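Local coordinates for protein fimbrial subunit type 1 (Actinomyces oris, PDB 3UXF) that builds the shaft of type 1 fimbriae on the bacterial surface as their major structural subunit, at residues A[353-358]-A[421-426]; A[377-382]-A[404-409]. One frame throughout, in Å; residues are numbered along the deposited sequence.

Both contacts belong to the prealbumin-like fold domain near the C-terminal end of this pilin subunit. Contact 1 pairs two antiparallel strands. Contact 2 sets a loop beside the strand that follows 344-362 in the chain. In sequence, both of its segments fall between the two strands of contact 1. Their centres are about 10 Å apart, and they share apolar packing. Leu358 CD1 lies 3.6 Å from Phe377 CD2, and Leu425 CD2 lies 3.8 Å from Ile406 CD1. A bound calcium ion is about 9 Å from the side chain of Tyr380. Separately, the loop of contact 2 comes just after the calcium-binding residues Asp393, Asp395, Thr398, Thr400 and Asp402.

Contact 1 of 2, residues A[353-358]-A[421-426]. Unlike the reference sequence in segment 353-358: Ile357 (reference Val).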
loop_
_atom_site.group_PDB
_atom_site.type_symbol
_atom_site.label_atom_id
_atom_site.label_comp_id
_atom_site.label_asym_id
_atom_site.label_seq_id
_atom_site.Cartn_x
_atom_site.Cartn_y
_atom_site.Cartn_z
ATOM N N TYR A 353 0.390 19.063 1.632
ATOM C CA TYR A 353 0.689 20.269 2.408
ATOM C C TYR A 353 0.506 21.490 1.533
ATOM O O TYR A 353 0.934 21.510 0.369
ATOM C CB TYR A 353 2.155 20.229 2.927
ATOM C CG TYR A 353 2.382 19.314 4.101
ATOM C CD1 TYR A 353 2.686 17.964 3.917
ATOM C CD2 TYR A 353 2.242 19.781 5.403
ATOM C CE1 TYR A 353 2.860 17.105 5.002
ATOM C CE2 TYR A 353 2.423 18.947 6.491
ATOM C CZ TYR A 353 2.730 17.614 6.291
ATOM O OH TYR A 353 2.936 16.766 7.353
ATOM N N GLY A 354 -0.138 22.512 2.093
ATOM C CA GLY A 354 -0.403 23.727 1.331
ATOM C C GLY A 354 0.224 24.982 1.913
ATOM O O GLY A 354 0.463 25.107 3.112
ATOM N N LYS A 355 0.500 25.933 1.036
ATOM C CA LYS A 355 0.934 27.273 1.435
ATOM C C LYS A 355 -0.266 28.107 1.807
ATOM O O LYS A 355 -1.298 28.004 1.146
ATOM C CB LYS A 355 1.622 27.912 0.224
ATOM C CG LYS A 355 1.943 29.400 0.432
ATOM C CD LYS A 355 2.649 30.054 -0.800
ATOM C CE LYS A 355 3.808 29.208 -1.313
ATOM N NZ LYS A 355 5.016 29.374 -0.465
ATOM N N VAL A 356 -0.156 28.924 2.857
ATOM C CA VAL A 356 -1.176 29.912 3.163
ATOM C C VAL A 356 -0.555 31.276 2.943
ATOM O O VAL A 356 0.545 31.536 3.424
ATOM C CB VAL A 356 -1.623 29.801 4.633
ATOM C CG1 VAL A 356 -2.551 30.928 4.990
ATOM C CG2 VAL A 356 -2.297 28.415 4.857
ATOM N N ILE A 357 -1.230 32.145 2.194
ATOM C CA ILE A 357 -0.776 33.540 2.105
ATOM C C ILE A 357 -1.740 34.388 2.915
ATOM O O ILE A 357 -2.934 34.427 2.592
ATOM C CB ILE A 357 -0.723 34.058 0.656
ATOM C CG1 ILE A 357 0.280 33.242 -0.145
ATOM C CG2 ILE A 357 -0.255 35.496 0.650
ATOM C CD1 ILE A 357 0.241 33.519 -1.677
ATOM N N LEU A 358 -1.242 35.026 3.977
ATOM C CA LEU A 358 -2.084 35.827 4.846
ATOM C C LEU A 358 -1.910 37.273 4.409
ATOM O O LEU A 358 -0.786 37.786 4.414
ATOM C CB LEU A 358 -1.624 35.614 6.289
ATOM C CG LEU A 358 -2.440 36.214 7.437
ATOM C CD1 LEU A 358 -1.903 35.647 8.770
ATOM C CD2 LEU A 358 -2.353 37.722 7.469
ATOM N N GLU A 421 3.676 34.602 4.411
ATOM C CA GLU A 421 3.365 33.215 4.024
ATOM C C GLU A 421 3.524 32.303 5.218
ATOM O O GLU A 421 4.470 32.439 6.009
ATOM C CB GLU A 421 4.277 32.733 2.896
ATOM C CG GLU A 421 4.106 33.564 1.654
ATOM C CD GLU A 421 4.772 32.989 0.428
ATOM O OE1 GLU A 421 5.589 32.054 0.547
ATOM O OE2 GLU A 421 4.443 33.485 -0.670
ATOM N N ILE A 422 2.580 31.375 5.353
ATOM C CA ILE A 422 2.661 30.350 6.382
ATOM C C ILE A 422 2.875 29.036 5.624
ATOM O O ILE A 422 1.951 28.491 4.988
ATOM C CB ILE A 422 1.390 30.321 7.228
ATOM C CG1 ILE A 422 1.202 31.699 7.902
ATOM C CG2 ILE A 422 1.491 29.210 8.258
ATOM C CD1 ILE A 422 -0.073 31.820 8.679
ATOM N N ASN A 423 4.122 28.556 5.647
ATOM C CA ASN A 423 4.524 27.410 4.840
ATOM C C ASN A 423 5.022 26.291 5.717
ATOM O O ASN A 423 6.055 26.482 6.360
ATOM C CB ASN A 423 5.721 27.796 3.961
ATOM C CG ASN A 423 5.410 28.911 2.973
ATOM O OD1 ASN A 423 4.276 29.011 2.469
ATOM N ND2 ASN A 423 6.392 29.722 2.676
ATOM N N TYR A 424 4.384 25.121 5.762
ATOM C CA TYR A 424 3.174 24.771 5.034
ATOM C C TYR A 424 2.292 23.971 5.988
ATOM O O TYR A 424 2.785 23.409 6.959
ATOM C CB TYR A 424 3.519 23.897 3.829
ATOM C CG TYR A 424 4.580 24.483 2.930
ATOM C CD1 TYR A 424 4.236 25.288 1.859
ATOM C CD2 TYR A 424 5.925 24.234 3.155
ATOM C CE1 TYR A 424 5.195 25.830 1.038
ATOM C CE2 TYR A 424 6.896 24.776 2.337
ATOM C CZ TYR A 424 6.522 25.574 1.279
ATOM O OH TYR A 424 7.472 26.121 0.453
ATOM N N LEU A 425 0.994 23.914 5.702
ATOM C CA LEU A 425 0.052 23.197 6.552
ATOM C C LEU A 425 -0.601 22.023 5.829
ATOM O O LEU A 425 -0.992 22.141 4.675
ATOM C CB LEU A 425 -1.032 24.148 7.061
ATOM C CG LEU A 425 -0.647 25.061 8.224
ATOM C CD1 LEU A 425 -1.552 26.279 8.270
ATOM C CD2 LEU A 425 -0.697 24.302 9.533
ATOM N N ARG A 426 -0.715 20.898 6.523
ATOM C CA ARG A 426 -1.348 19.714 5.956
ATOM C C ARG A 426 -2.829 19.985 5.735
ATOM O O ARG A 426 -3.473 20.622 6.557
ATOM C CB ARG A 426 -1.174 18.512 6.886
ATOM C CG ARG A 426 -1.028 17.173 6.168
ATOM C CD ARG A 426 -1.661 16.042 6.969
ATOM N NE ARG A 426 -3.043 16.367 7.294
ATOM C CZ ARG A 426 -3.487 16.617 8.518
ATOM N NH1 ARG A 426 -2.663 16.551 9.555
ATOM N NH2 ARG A 426 -4.759 16.931 8.705
HETATM O O HOH W 1 7.303 27.961 -1.436
#
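Four backbone hydrogen bonds join Gly354 to Leu425 and Val356 to Ile422 as antiparallel hydrogen-bonded pairs. Between these pairs Lys355 alone faces both Asn423 and Tyr424, so strand 421-426 makes a beta bulge. The peptide bond before Tyr424 is cis.

The polar grip centres on Lys355. Its CG is anti to the backbone N (chi1 171°), and bends at chi3 and chi4 bring the ammonium to Glu421 and Asn423. Lys355 NZ forms a salt bridge of 2.9 Å to Glu421 OE1, met from above the carboxylate plane. Lys355 NZ also bonds to Asn423 OD1 at 3.0 Å, again from above the carbonyl plane. Asn423 ND2 gives a nearly straight bond to the anti lone pair of Glu421 OE1. A water links Lys355 NZ to Tyr424 OH.

Ring and apolar contacts complete the pairing. Arg426 CG lies over one face of the Tyr353 ring, 3.9 Å from its centroid, as a CH-pi contact. The ring hydroxyl bonds to Ala194 O. Val356 CB meets Ile422 CB at 4.0 Å, on the face that also carries Leu425.

The face with Val356, Ile422 and Leu425 is therefore apolar, while the Lys355 ammonium has two protein acceptors and a water, which probably steadies its charge beside the bulge.

Contact 2 of 2, residues A[377-382]-A[404-409]; sequences FQVYEC and LTIGGE
Val379 carries most of the contact from strand 377-382. Its carbonyl oxygen accepts a hydrogen bond from Leu404 N, with 2.8 Å between Val379 O and Leu404 N. The bond is straight, 173° at the hydrogen, and the donor lies nearly along the C=O axis. A water probably adds a second backbone link: it accepts from Val379 N and lies within hydrogen-bonding distance of Leu404 O, to which it probably donates. The side chain of Val379 packs on the end of Ile406. Ile406 CD1 sits 3.6 Å from Val379 CB and nearly as close to CG2, and the two side chains cross at about a right angle. The Ile406 chain reaches there because its CG1 stands anti to the carbonyl carbon (chi1 -59°) and runs on extended to CD1. Val379 CG1 also touches Leu404 CD1 at 4.2 Å.

At Tyr380 the contact passes to the backbone. Leu404 CG lies 4.1 Å from Tyr380 CA, and the CB of Tyr380 points away from the loop. Leu404 CD1, which also touches Val379 CG1, lies 4.0 Å from Glu381 N.

The loop then turns back through a type I' beta turn from Ile406 to Glu409, with Gly407 and Gly408 at its corners. Two backbone hydrogen bonds between Ile406 and Glu409 close it.

Strand 444-451 pairs with 377-382, and the disulfide from Cys382 to Cys446 ties the two together. Strand 419-426 adds Ile422 and Leu425 to the apolar cluster. Leu404 and Ile406 thus touch both Val379 of strand 376-385 and the apolar residues of strand 419-426.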
loop_
_atom_site.group_PDB
_atom_site.type_symbol
_atom_site.label_atom_id
_atom_site.label_comp_id
_atom_site.label_asym_id
_atom_site.label_seq_id
_atom_site.Cartn_x
_atom_site.Cartn_y
_atom_site.Cartn_z
ATOM N N PHE A 377 1.071 36.597 13.981
ATOM C CA PHE A 377 0.099 35.539 14.130
ATOM C C PHE A 377 0.735 34.242 14.546
ATOM O O PHE A 377 1.887 33.968 14.204
ATOM C CB PHE A 377 -0.592 35.308 12.799
ATOM C CG PHE A 377 -1.396 36.473 12.341
ATOM C CD1 PHE A 377 -2.761 36.527 12.609
ATOM C CD2 PHE A 377 -0.805 37.500 11.610
ATOM C CE1 PHE A 377 -3.552 37.641 12.177
ATOM C CE2 PHE A 377 -1.575 38.602 11.176
ATOM C CZ PHE A 377 -2.955 38.660 11.453
ATOM N N GLN A 378 -0.042 33.428 15.239
ATOM C CA GLN A 378 0.330 32.039 15.470
ATOM C C GLN A 378 -0.846 31.204 14.981
ATOM O O GLN A 378 -1.923 31.751 14.705
ATOM C CB GLN A 378 0.582 31.763 16.945
ATOM C CG GLN A 378 1.721 32.640 17.422
ATOM C CD GLN A 378 2.282 32.201 18.750
ATOM O OE1 GLN A 378 1.545 32.005 19.732
ATOM N NE2 GLN A 378 3.611 32.040 18.799
ATOM N N VAL A 379 -0.627 29.892 14.843
ATOM C CA VAL A 379 -1.648 29.012 14.239
ATOM C C VAL A 379 -1.926 27.831 15.154
ATOM O O VAL A 379 -0.990 27.263 15.747
ATOM C CB VAL A 379 -1.171 28.447 12.878
ATOM C CG1 VAL A 379 -2.311 27.664 12.185
ATOM C CG2 VAL A 379 -0.630 29.586 11.964
ATOM N N TYR A 380 -3.202 27.444 15.265
ATOM C CA TYR A 380 -3.582 26.270 16.044
ATOM C C TYR A 380 -4.480 25.360 15.197
ATOM O O TYR A 380 -5.116 25.821 14.246
ATOM C CB TYR A 380 -4.413 26.695 17.272
ATOM C CG TYR A 380 -3.657 27.547 18.275
ATOM C CD1 TYR A 380 -3.427 28.885 18.019
ATOM C CD2 TYR A 380 -3.218 27.011 19.490
ATOM C CE1 TYR A 380 -2.749 29.684 18.929
ATOM C CE2 TYR A 380 -2.508 27.803 20.409
ATOM C CZ TYR A 380 -2.289 29.122 20.113
ATOM O OH TYR A 380 -1.621 29.918 21.026
ATOM N N GLU A 381 -4.559 24.089 15.593
ATOM C CA GLU A 381 -5.731 23.307 15.211
ATOM C C GLU A 381 -6.857 23.757 16.131
ATOM O O GLU A 381 -6.596 24.109 17.275
ATOM C CB GLU A 381 -5.468 21.818 15.328
ATOM C CG GLU A 381 -4.579 21.322 14.172
ATOM C CD GLU A 381 -4.261 19.840 14.218
ATOM O OE1 GLU A 381 -4.133 19.252 15.304
ATOM O OE2 GLU A 381 -4.133 19.249 13.143
ATOM N N CYS A 382 -8.090 23.820 15.636
ATOM C CA CYS A 382 -9.174 24.331 16.494
ATOM C C CYS A 382 -10.504 23.778 16.059
ATOM O O CYS A 382 -10.662 23.273 14.955
ATOM C CB CYS A 382 -9.250 25.860 16.475
ATOM S SG CYS A 382 -9.624 26.487 14.801
ATOM N N LEU A 404 0.985 25.633 16.887
ATOM C CA LEU A 404 1.699 24.717 16.015
ATOM C C LEU A 404 3.073 25.216 15.612
ATOM O O LEU A 404 3.299 26.421 15.386
ATOM C CB LEU A 404 0.890 24.500 14.734
ATOM C CG LEU A 404 -0.483 23.880 14.879
ATOM C CD1 LEU A 404 -1.114 23.912 13.505
ATOM C CD2 LEU A 404 -0.376 22.432 15.397
ATOM N N THR A 405 3.998 24.262 15.460
ATOM C CA THR A 405 5.271 24.567 14.846
ATOM C C THR A 405 5.153 24.165 13.386
ATOM O O THR A 405 4.836 23.008 13.081
ATOM C CB THR A 405 6.402 23.741 15.513
ATOM O OG1 THR A 405 6.535 24.152 16.887
ATOM C CG2 THR A 405 7.747 23.949 14.797
ATOM N N ILE A 406 5.340 25.134 12.496
ATOM C CA ILE A 406 5.102 24.964 11.060
ATOM C C ILE A 406 6.405 25.390 10.391
ATOM O O ILE A 406 6.823 26.550 10.488
ATOM C CB ILE A 406 3.979 25.914 10.620
ATOM C CG1 ILE A 406 2.692 25.613 11.402
ATOM C CG2 ILE A 406 3.780 25.794 9.131
ATOM C CD1 ILE A 406 1.615 26.736 11.274
ATOM N N GLY A 407 7.056 24.454 9.720
ATOM C CA GLY A 407 8.337 24.754 9.089
ATOM C C GLY A 407 9.368 25.220 10.105
ATOM O O GLY A 407 10.229 26.047 9.783
ATOM N N GLY A 408 9.273 24.707 11.324
ATOM C CA GLY A 408 10.156 25.115 12.413
ATOM C C GLY A 408 9.860 26.466 13.046
ATOM O O GLY A 408 10.640 26.913 13.884
ATOM N N GLU A 409 8.752 27.106 12.668
ATOM C CA GLU A 409 8.413 28.415 13.189
ATOM C C GLU A 409 7.072 28.423 13.897
ATOM O O GLU A 409 6.192 27.625 13.553
ATOM C CB GLU A 409 8.349 29.410 12.028
ATOM C CG GLU A 409 9.663 29.517 11.253
ATOM C CD GLU A 409 10.815 30.064 12.102
ATOM O OE1 GLU A 409 10.573 30.754 13.115
ATOM O OE2 GLU A 409 11.982 29.794 11.756
HETATM O O HOH W 2 2.004 28.914 15.119
#